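Local coordinates for NAD-dependent protein deacylase 2 (Archaeoglobus fulgidus, PDB 4TWJ) that removes acetyl and longer acyl groups from lysine side chains of proteins in an NAD-dependent reaction, including deacetylation of the archaeal chromatin protein Alba, at residues A[11-16]-A[244-249]; A[3-8]-A[236-241]. One frame throughout, in Å; residues are numbered along the deposited sequence.

Interaction 1. Residues A[11-16]-A[244-249]; sequences ILAKSK and EEVKRL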
loop_
_atom_site.group_PDB
_atom_site.type_symbol
_atom_site.label_atom_id
_atom_site.label_comp_id
_atom_site.label_asym_id
_atom_site.label_seq_id
_atom_site.Cartn_x
_atom_site.Cartn_y
_atom_site.Cartn_z
ATOM N N ILE A 11 -19.703 10.680 -1.692
ATOM C CA ILE A 11 -19.412 9.584 -2.616
ATOM C C ILE A 11 -19.353 8.249 -1.872
ATOM O O ILE A 11 -19.971 7.273 -2.292
ATOM C CB ILE A 11 -18.098 9.826 -3.398
ATOM C CG1 ILE A 11 -18.316 10.923 -4.447
ATOM C CG2 ILE A 11 -17.615 8.547 -4.077
ATOM C CD1 ILE A 11 -17.040 11.508 -5.015
ATOM N N LEU A 12 -18.615 8.215 -0.767
ATOM C CA LEU A 12 -18.439 6.980 -0.007
ATOM C C LEU A 12 -19.739 6.513 0.647
ATOM O O LEU A 12 -20.033 5.319 0.663
ATOM C CB LEU A 12 -17.338 7.148 1.043
ATOM C CG LEU A 12 -15.921 7.285 0.480
ATOM C CD1 LEU A 12 -14.959 7.720 1.576
ATOM C CD2 LEU A 12 -15.459 5.981 -0.160
ATOM N N ALA A 13 -20.518 7.453 1.170
ATOM C CA ALA A 13 -21.791 7.121 1.819
ATOM C C ALA A 13 -22.811 6.517 0.846
ATOM O O ALA A 13 -23.613 5.665 1.236
ATOM C CB ALA A 13 -22.370 8.351 2.502
ATOM N N LYS A 14 -22.769 6.951 -0.412
ATOM C CA LYS A 14 -23.688 6.467 -1.451
ATOM C C LYS A 14 -23.204 5.212 -2.185
ATOM O O LYS A 14 -23.977 4.586 -2.910
ATOM C CB LYS A 14 -23.923 7.561 -2.494
ATOM C CG LYS A 14 -24.644 8.794 -1.973
ATOM C CD LYS A 14 -24.859 9.817 -3.079
ATOM C CE LYS A 14 -23.570 10.534 -3.454
ATOM N NZ LYS A 14 -23.727 11.377 -4.670
ATOM N N SER A 15 -21.934 4.848 -2.014
ATOM C CA SER A 15 -21.331 3.782 -2.817
ATOM C C SER A 15 -21.858 2.386 -2.464
ATOM O O SER A 15 -22.179 2.108 -1.313
ATOM C CB SER A 15 -19.807 3.807 -2.670
ATOM O OG SER A 15 -19.414 3.487 -1.348
ATOM N N LYS A 16 -21.941 1.524 -3.474
ATOM C CA LYS A 16 -22.255 0.109 -3.282
ATOM C C LYS A 16 -20.988 -0.716 -3.060
ATOM O O LYS A 16 -21.040 -1.800 -2.480
ATOM C CB LYS A 16 -23.008 -0.437 -4.495
ATOM N N GLU A 244 -15.929 10.733 9.845
ATOM C CA GLU A 244 -16.911 11.433 10.679
ATOM C C GLU A 244 -18.061 11.989 9.836
ATOM O O GLU A 244 -19.225 11.888 10.229
ATOM C CB GLU A 244 -16.244 12.544 11.502
ATOM C CG GLU A 244 -15.270 12.037 12.561
ATOM C CD GLU A 244 -15.896 11.060 13.547
ATOM O OE1 GLU A 244 -16.502 11.521 14.539
ATOM O OE2 GLU A 244 -15.774 9.829 13.339
ATOM N N GLU A 245 -17.741 12.544 8.669
ATOM C CA GLU A 245 -18.760 13.081 7.764
ATOM C C GLU A 245 -19.643 11.972 7.190
ATOM O O GLU A 245 -20.861 12.131 7.090
ATOM C CB GLU A 245 -18.104 13.880 6.636
ATOM C CG GLU A 245 -19.068 14.589 5.695
ATOM C CD GLU A 245 -19.826 15.743 6.334
ATOM O OE1 GLU A 245 -19.508 16.144 7.476
ATOM O OE2 GLU A 245 -20.748 16.263 5.675
ATOM N N VAL A 246 -19.031 10.852 6.821
ATOM C CA VAL A 246 -19.786 9.693 6.341
ATOM C C VAL A 246 -20.767 9.219 7.417
ATOM O O VAL A 246 -21.924 8.934 7.121
ATOM C CB VAL A 246 -18.852 8.533 5.934
ATOM C CG1 VAL A 246 -19.648 7.276 5.616
ATOM C CG2 VAL A 246 -17.994 8.927 4.737
ATOM N N LYS A 247 -20.305 9.139 8.664
ATOM C CA LYS A 247 -21.178 8.737 9.768
ATOM C C LYS A 247 -22.348 9.709 9.931
ATOM O O LYS A 247 -23.480 9.281 10.145
ATOM C CB LYS A 247 -20.394 8.603 11.077
ATOM C CG LYS A 247 -19.509 7.368 11.126
ATOM C CD LYS A 247 -18.598 7.379 12.343
ATOM C CE LYS A 247 -17.657 6.184 12.362
ATOM N NZ LYS A 247 -18.326 4.940 12.817
ATOM N N ARG A 248 -22.080 11.005 9.800
ATOM C CA ARG A 248 -23.148 12.008 9.879
ATOM C C ARG A 248 -24.192 11.823 8.777
ATOM O O ARG A 248 -25.395 11.903 9.033
ATOM C CB ARG A 248 -22.576 13.427 9.822
ATOM C CG ARG A 248 -21.776 13.827 11.049
ATOM C CD ARG A 248 -21.365 15.290 10.993
ATOM N NE ARG A 248 -20.321 15.595 11.974
ATOM C CZ ARG A 248 -19.011 15.656 11.722
ATOM N NH1 ARG A 248 -18.528 15.451 10.498
ATOM N NH2 ARG A 248 -18.168 15.938 12.709
ATOM N N LEU A 249 -23.732 11.564 7.556
ATOM C CA LEU A 249 -24.640 11.343 6.430
ATOM C C LEU A 249 -25.516 10.112 6.642
ATOM O O LEU A 249 -26.654 10.071 6.171
ATOM C CB LEU A 249 -23.851 11.198 5.124
ATOM C CG LEU A 249 -23.129 12.461 4.657
ATOM C CD1 LEU A 249 -22.134 12.120 3.557
ATOM C CD2 LEU A 249 -24.110 13.524 4.185
#
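Ala13 sits against Val246 and Leu249, and its methyl group takes part in two of the three side-chain contacts between residues 11-16 and 244-249. Ala13 CB lies 3.9 Å from Leu249 CD1, with CB of the same leucine close behind. On its other partner, Ala13 CB is 4.3 Å from Val246 CG1, a branch turned anti to the valine's backbone N (chi1 172°). The second valine methyl, CG2, lies beside that N and meets Leu12 at the root of its side chain, 4.2 Å from Leu12 CB. The small alanine lets the backbones approach closely: Ala13 CA and Val246 CA are 5.6 Å apart. The contact joins the first and last helices of the Rossmann-type domain of this sirtuin, helix 2-14, which leads into strand 18-22, and helix 235-249, which follows strand 229-232. One turn back along helix 2-14, Ala9 extends the apolar strip, touching Val246 and Leu249, while Ile93 also touches Val246. Leu12 touches Met188 of strand 186-190. Just beyond Ala13, Ser15 OG folds back and donates to Leu12 O at 2.8 Å, 27° from the carbonyl plane. On helix 235-249, Arg248 NH1 forms a salt bridge at 3.3 Å to the anti side of Glu245 OE1, and Lys247 pairs with Glu87 of helix 80-90.

Interaction 2. Residues A[3-8]-A[236-241]; sequences DEIRKA and GEVLPK. With ACT (acetate ion), chain G.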
loop_
_atom_site.group_PDB
_atom_site.type_symbol
_atom_site.label_atom_id
_atom_site.label_comp_id
_atom_site.label_asym_id
_atom_site.label_seq_id
_atom_site.Cartn_x
_atom_site.Cartn_y
_atom_site.Cartn_z
ATOM N N ASP A 3 -15.173 21.303 1.835
ATOM C CA ASP A 3 -16.123 20.962 0.773
ATOM C C ASP A 3 -15.669 19.720 0.001
ATOM O O ASP A 3 -16.495 18.891 -0.376
ATOM C CB ASP A 3 -16.366 22.141 -0.184
ATOM C CG ASP A 3 -15.101 22.612 -0.874
ATOM O OD1 ASP A 3 -15.131 22.807 -2.109
ATOM O OD2 ASP A 3 -14.077 22.787 -0.183
ATOM N N GLU A 4 -14.359 19.594 -0.221
ATOM C CA GLU A 4 -13.798 18.393 -0.849
ATOM C C GLU A 4 -13.953 17.168 0.057
ATOM O O GLU A 4 -14.309 16.086 -0.415
ATOM C CB GLU A 4 -12.321 18.591 -1.222
ATOM C CG GLU A 4 -12.088 19.466 -2.452
ATOM C CD GLU A 4 -11.764 20.918 -2.131
ATOM O OE1 GLU A 4 -11.984 21.357 -0.984
ATOM O OE2 GLU A 4 -11.284 21.629 -3.042
ATOM N N ILE A 5 -13.680 17.343 1.348
ATOM C CA ILE A 5 -13.894 16.282 2.338
ATOM C C ILE A 5 -15.362 15.842 2.335
ATOM O O ILE A 5 -15.653 14.646 2.341
ATOM C CB ILE A 5 -13.443 16.724 3.754
ATOM C CG1 ILE A 5 -11.913 16.705 3.845
ATOM C CG2 ILE A 5 -14.035 15.824 4.836
ATOM C CD1 ILE A 5 -11.344 17.484 5.013
ATOM N N ARG A 6 -16.279 16.807 2.314
ATOM C CA ARG A 6 -17.710 16.499 2.270
ATOM C C ARG A 6 -18.112 15.791 0.974
ATOM O O ARG A 6 -18.958 14.894 0.998
ATOM C CB ARG A 6 -18.555 17.763 2.466
ATOM C CG ARG A 6 -18.568 18.277 3.897
ATOM C CD ARG A 6 -19.690 19.277 4.125
ATOM N NE ARG A 6 -19.547 20.450 3.267
ATOM C CZ ARG A 6 -18.749 21.490 3.513
ATOM N NH1 ARG A 6 -18.702 22.500 2.648
ATOM N NH2 ARG A 6 -17.997 21.538 4.611
ATOM N N LYS A 7 -17.517 16.201 -0.145
ATOM C CA LYS A 7 -17.766 15.560 -1.435
ATOM C C LYS A 7 -17.295 14.109 -1.418
ATOM O O LYS A 7 -18.001 13.220 -1.890
ATOM C CB LYS A 7 -17.062 16.313 -2.565
ATOM N N ALA A 8 -16.106 13.874 -0.868
ATOM C CA ALA A 8 -15.591 12.511 -0.729
ATOM C C ALA A 8 -16.506 11.666 0.157
ATOM O O ALA A 8 -16.791 10.517 -0.163
ATOM C CB ALA A 8 -14.177 12.526 -0.168
ATOM N N GLY A 236 -3.566 11.354 7.824
ATOM C CA GLY A 236 -3.934 11.139 9.222
ATOM C C GLY A 236 -4.932 12.152 9.753
ATOM O O GLY A 236 -5.638 11.875 10.721
ATOM N N GLU A 237 -4.977 13.326 9.126
ATOM C CA GLU A 237 -5.949 14.363 9.458
ATOM C C GLU A 237 -7.201 14.245 8.596
ATOM O O GLU A 237 -8.318 14.308 9.107
ATOM C CB GLU A 237 -5.335 15.750 9.262
ATOM C CG GLU A 237 -4.123 16.017 10.139
ATOM C CD GLU A 237 -3.513 17.386 9.902
ATOM O OE1 GLU A 237 -4.254 18.322 9.529
ATOM O OE2 GLU A 237 -2.287 17.527 10.091
ATOM N N VAL A 238 -7.004 14.060 7.293
ATOM C CA VAL A 238 -8.104 14.052 6.331
ATOM C C VAL A 238 -9.025 12.837 6.491
ATOM O O VAL A 238 -10.243 12.991 6.517
ATOM C CB VAL A 238 -7.580 14.112 4.876
ATOM C CG1 VAL A 238 -8.712 13.922 3.874
ATOM C CG2 VAL A 238 -6.862 15.434 4.622
ATOM N N LEU A 239 -8.452 11.639 6.592
ATOM C CA LEU A 239 -9.266 10.412 6.576
ATOM C C LEU A 239 -10.248 10.300 7.749
ATOM O O LEU A 239 -11.400 9.919 7.540
ATOM C CB LEU A 239 -8.401 9.147 6.475
ATOM C CG LEU A 239 -8.148 8.608 5.059
ATOM C CD1 LEU A 239 -9.383 7.886 4.537
ATOM C CD2 LEU A 239 -7.724 9.710 4.101
ATOM N N PRO A 240 -9.805 10.621 8.982
ATOM C CA PRO A 240 -10.778 10.652 10.082
ATOM C C PRO A 240 -11.926 11.638 9.859
ATOM O O PRO A 240 -13.066 11.328 10.201
ATOM C CB PRO A 240 -9.929 11.059 11.289
ATOM C CG PRO A 240 -8.571 10.535 10.965
ATOM C CD PRO A 240 -8.424 10.753 9.480
ATOM N N LYS A 241 -11.636 12.801 9.276
ATOM C CA LYS A 241 -12.680 13.788 8.983
ATOM C C LYS A 241 -13.681 13.261 7.960
ATOM O O LYS A 241 -14.883 13.509 8.083
ATOM C CB LYS A 241 -12.079 15.105 8.497
ATOM C CG LYS A 241 -11.330 15.860 9.579
ATOM C CD LYS A 241 -10.730 17.149 9.048
ATOM C CE LYS A 241 -9.695 17.703 10.014
ATOM N NZ LYS A 241 -10.268 17.975 11.360
HETATM C C ACT G . -0.109 10.762 8.086
HETATM O O ACT G . -0.698 11.826 7.795
HETATM O OXT ACT G . 0.388 10.018 7.210
HETATM C CH3 ACT G . 0.003 10.366 9.529
#
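Ile5 projects from helix 2-14 onto Val238 and Lys241, and its two branches meet different partners: CG1 with its terminal CD1 runs past Val238 to the lysine chain, while CG2 rests on the backbone of Lys241. CG1, set beside the isoleucine's backbone N, faces the valine: Ile5 CG1 and Val238 CG1 are 4.2 Å apart. The methyl CG2 is anti to the backbone N, with Ile5 CG2 4.1 Å from Lys241 C and as near to Lys241 O. At the far end, Ile5 CD1 meets the lysine's methylene chain at Lys241 CD, again 4.1 Å away. The two side chains cross at a slant, with the isoleucine's terminal methyl against the lysine's third side-chain carbon. A bend at the last torsion of Lys241 (chi4 -59°) then takes its amino end away from the contact, leaving the hydrocarbon part to do the packing at the exposed margin. Ile5 and Val238 themselves are buried.

At the start of residues 236-241, Gly236 N donates to acetate O at 2.9 Å with an N-H...O angle of 160°; the acetate probably came from the crystallisation liquor. Farther along, Pro240 has no amide hydrogen for the turn before it, and helix 235-249 is kinked there. The contact belongs to the helical layer packed on the parallel sheet of the Rossmann-type domain. Ile242 extends it on helix 235-249, touching both Ile5 and Ala8. On the sheet side, Val238 rests on Ile231 of edge strand 229-232 and Val216 of strand 212-217, Ala8 reaches Ile214, and Leu239 turns to Ala84 and Ile85 of helix 80-90.

Interactions 1 and 2 are successive sections of one interface between helices 2-14 and 235-249, with centres 11 Å apart. Because the first parts of both helices pair in interaction 2 and their last parts in interaction 1, the segments alternate along the chain. They join directly where Glu245 OE2 packs 3.5 Å from Arg6 CG. Only interaction 2 comes near the NAD+ site: the side chain of Val238 is about 6 Å from that of Ala235, which immediately precedes residues 236-241, and about 9 Å from that of Ala218, both NAD-binding residues. Interaction 1, lying away from the NAD+ and zinc sites, continues the helix pairing farther from the chain's centre (about 23 Å against 19 Å, centre to centre).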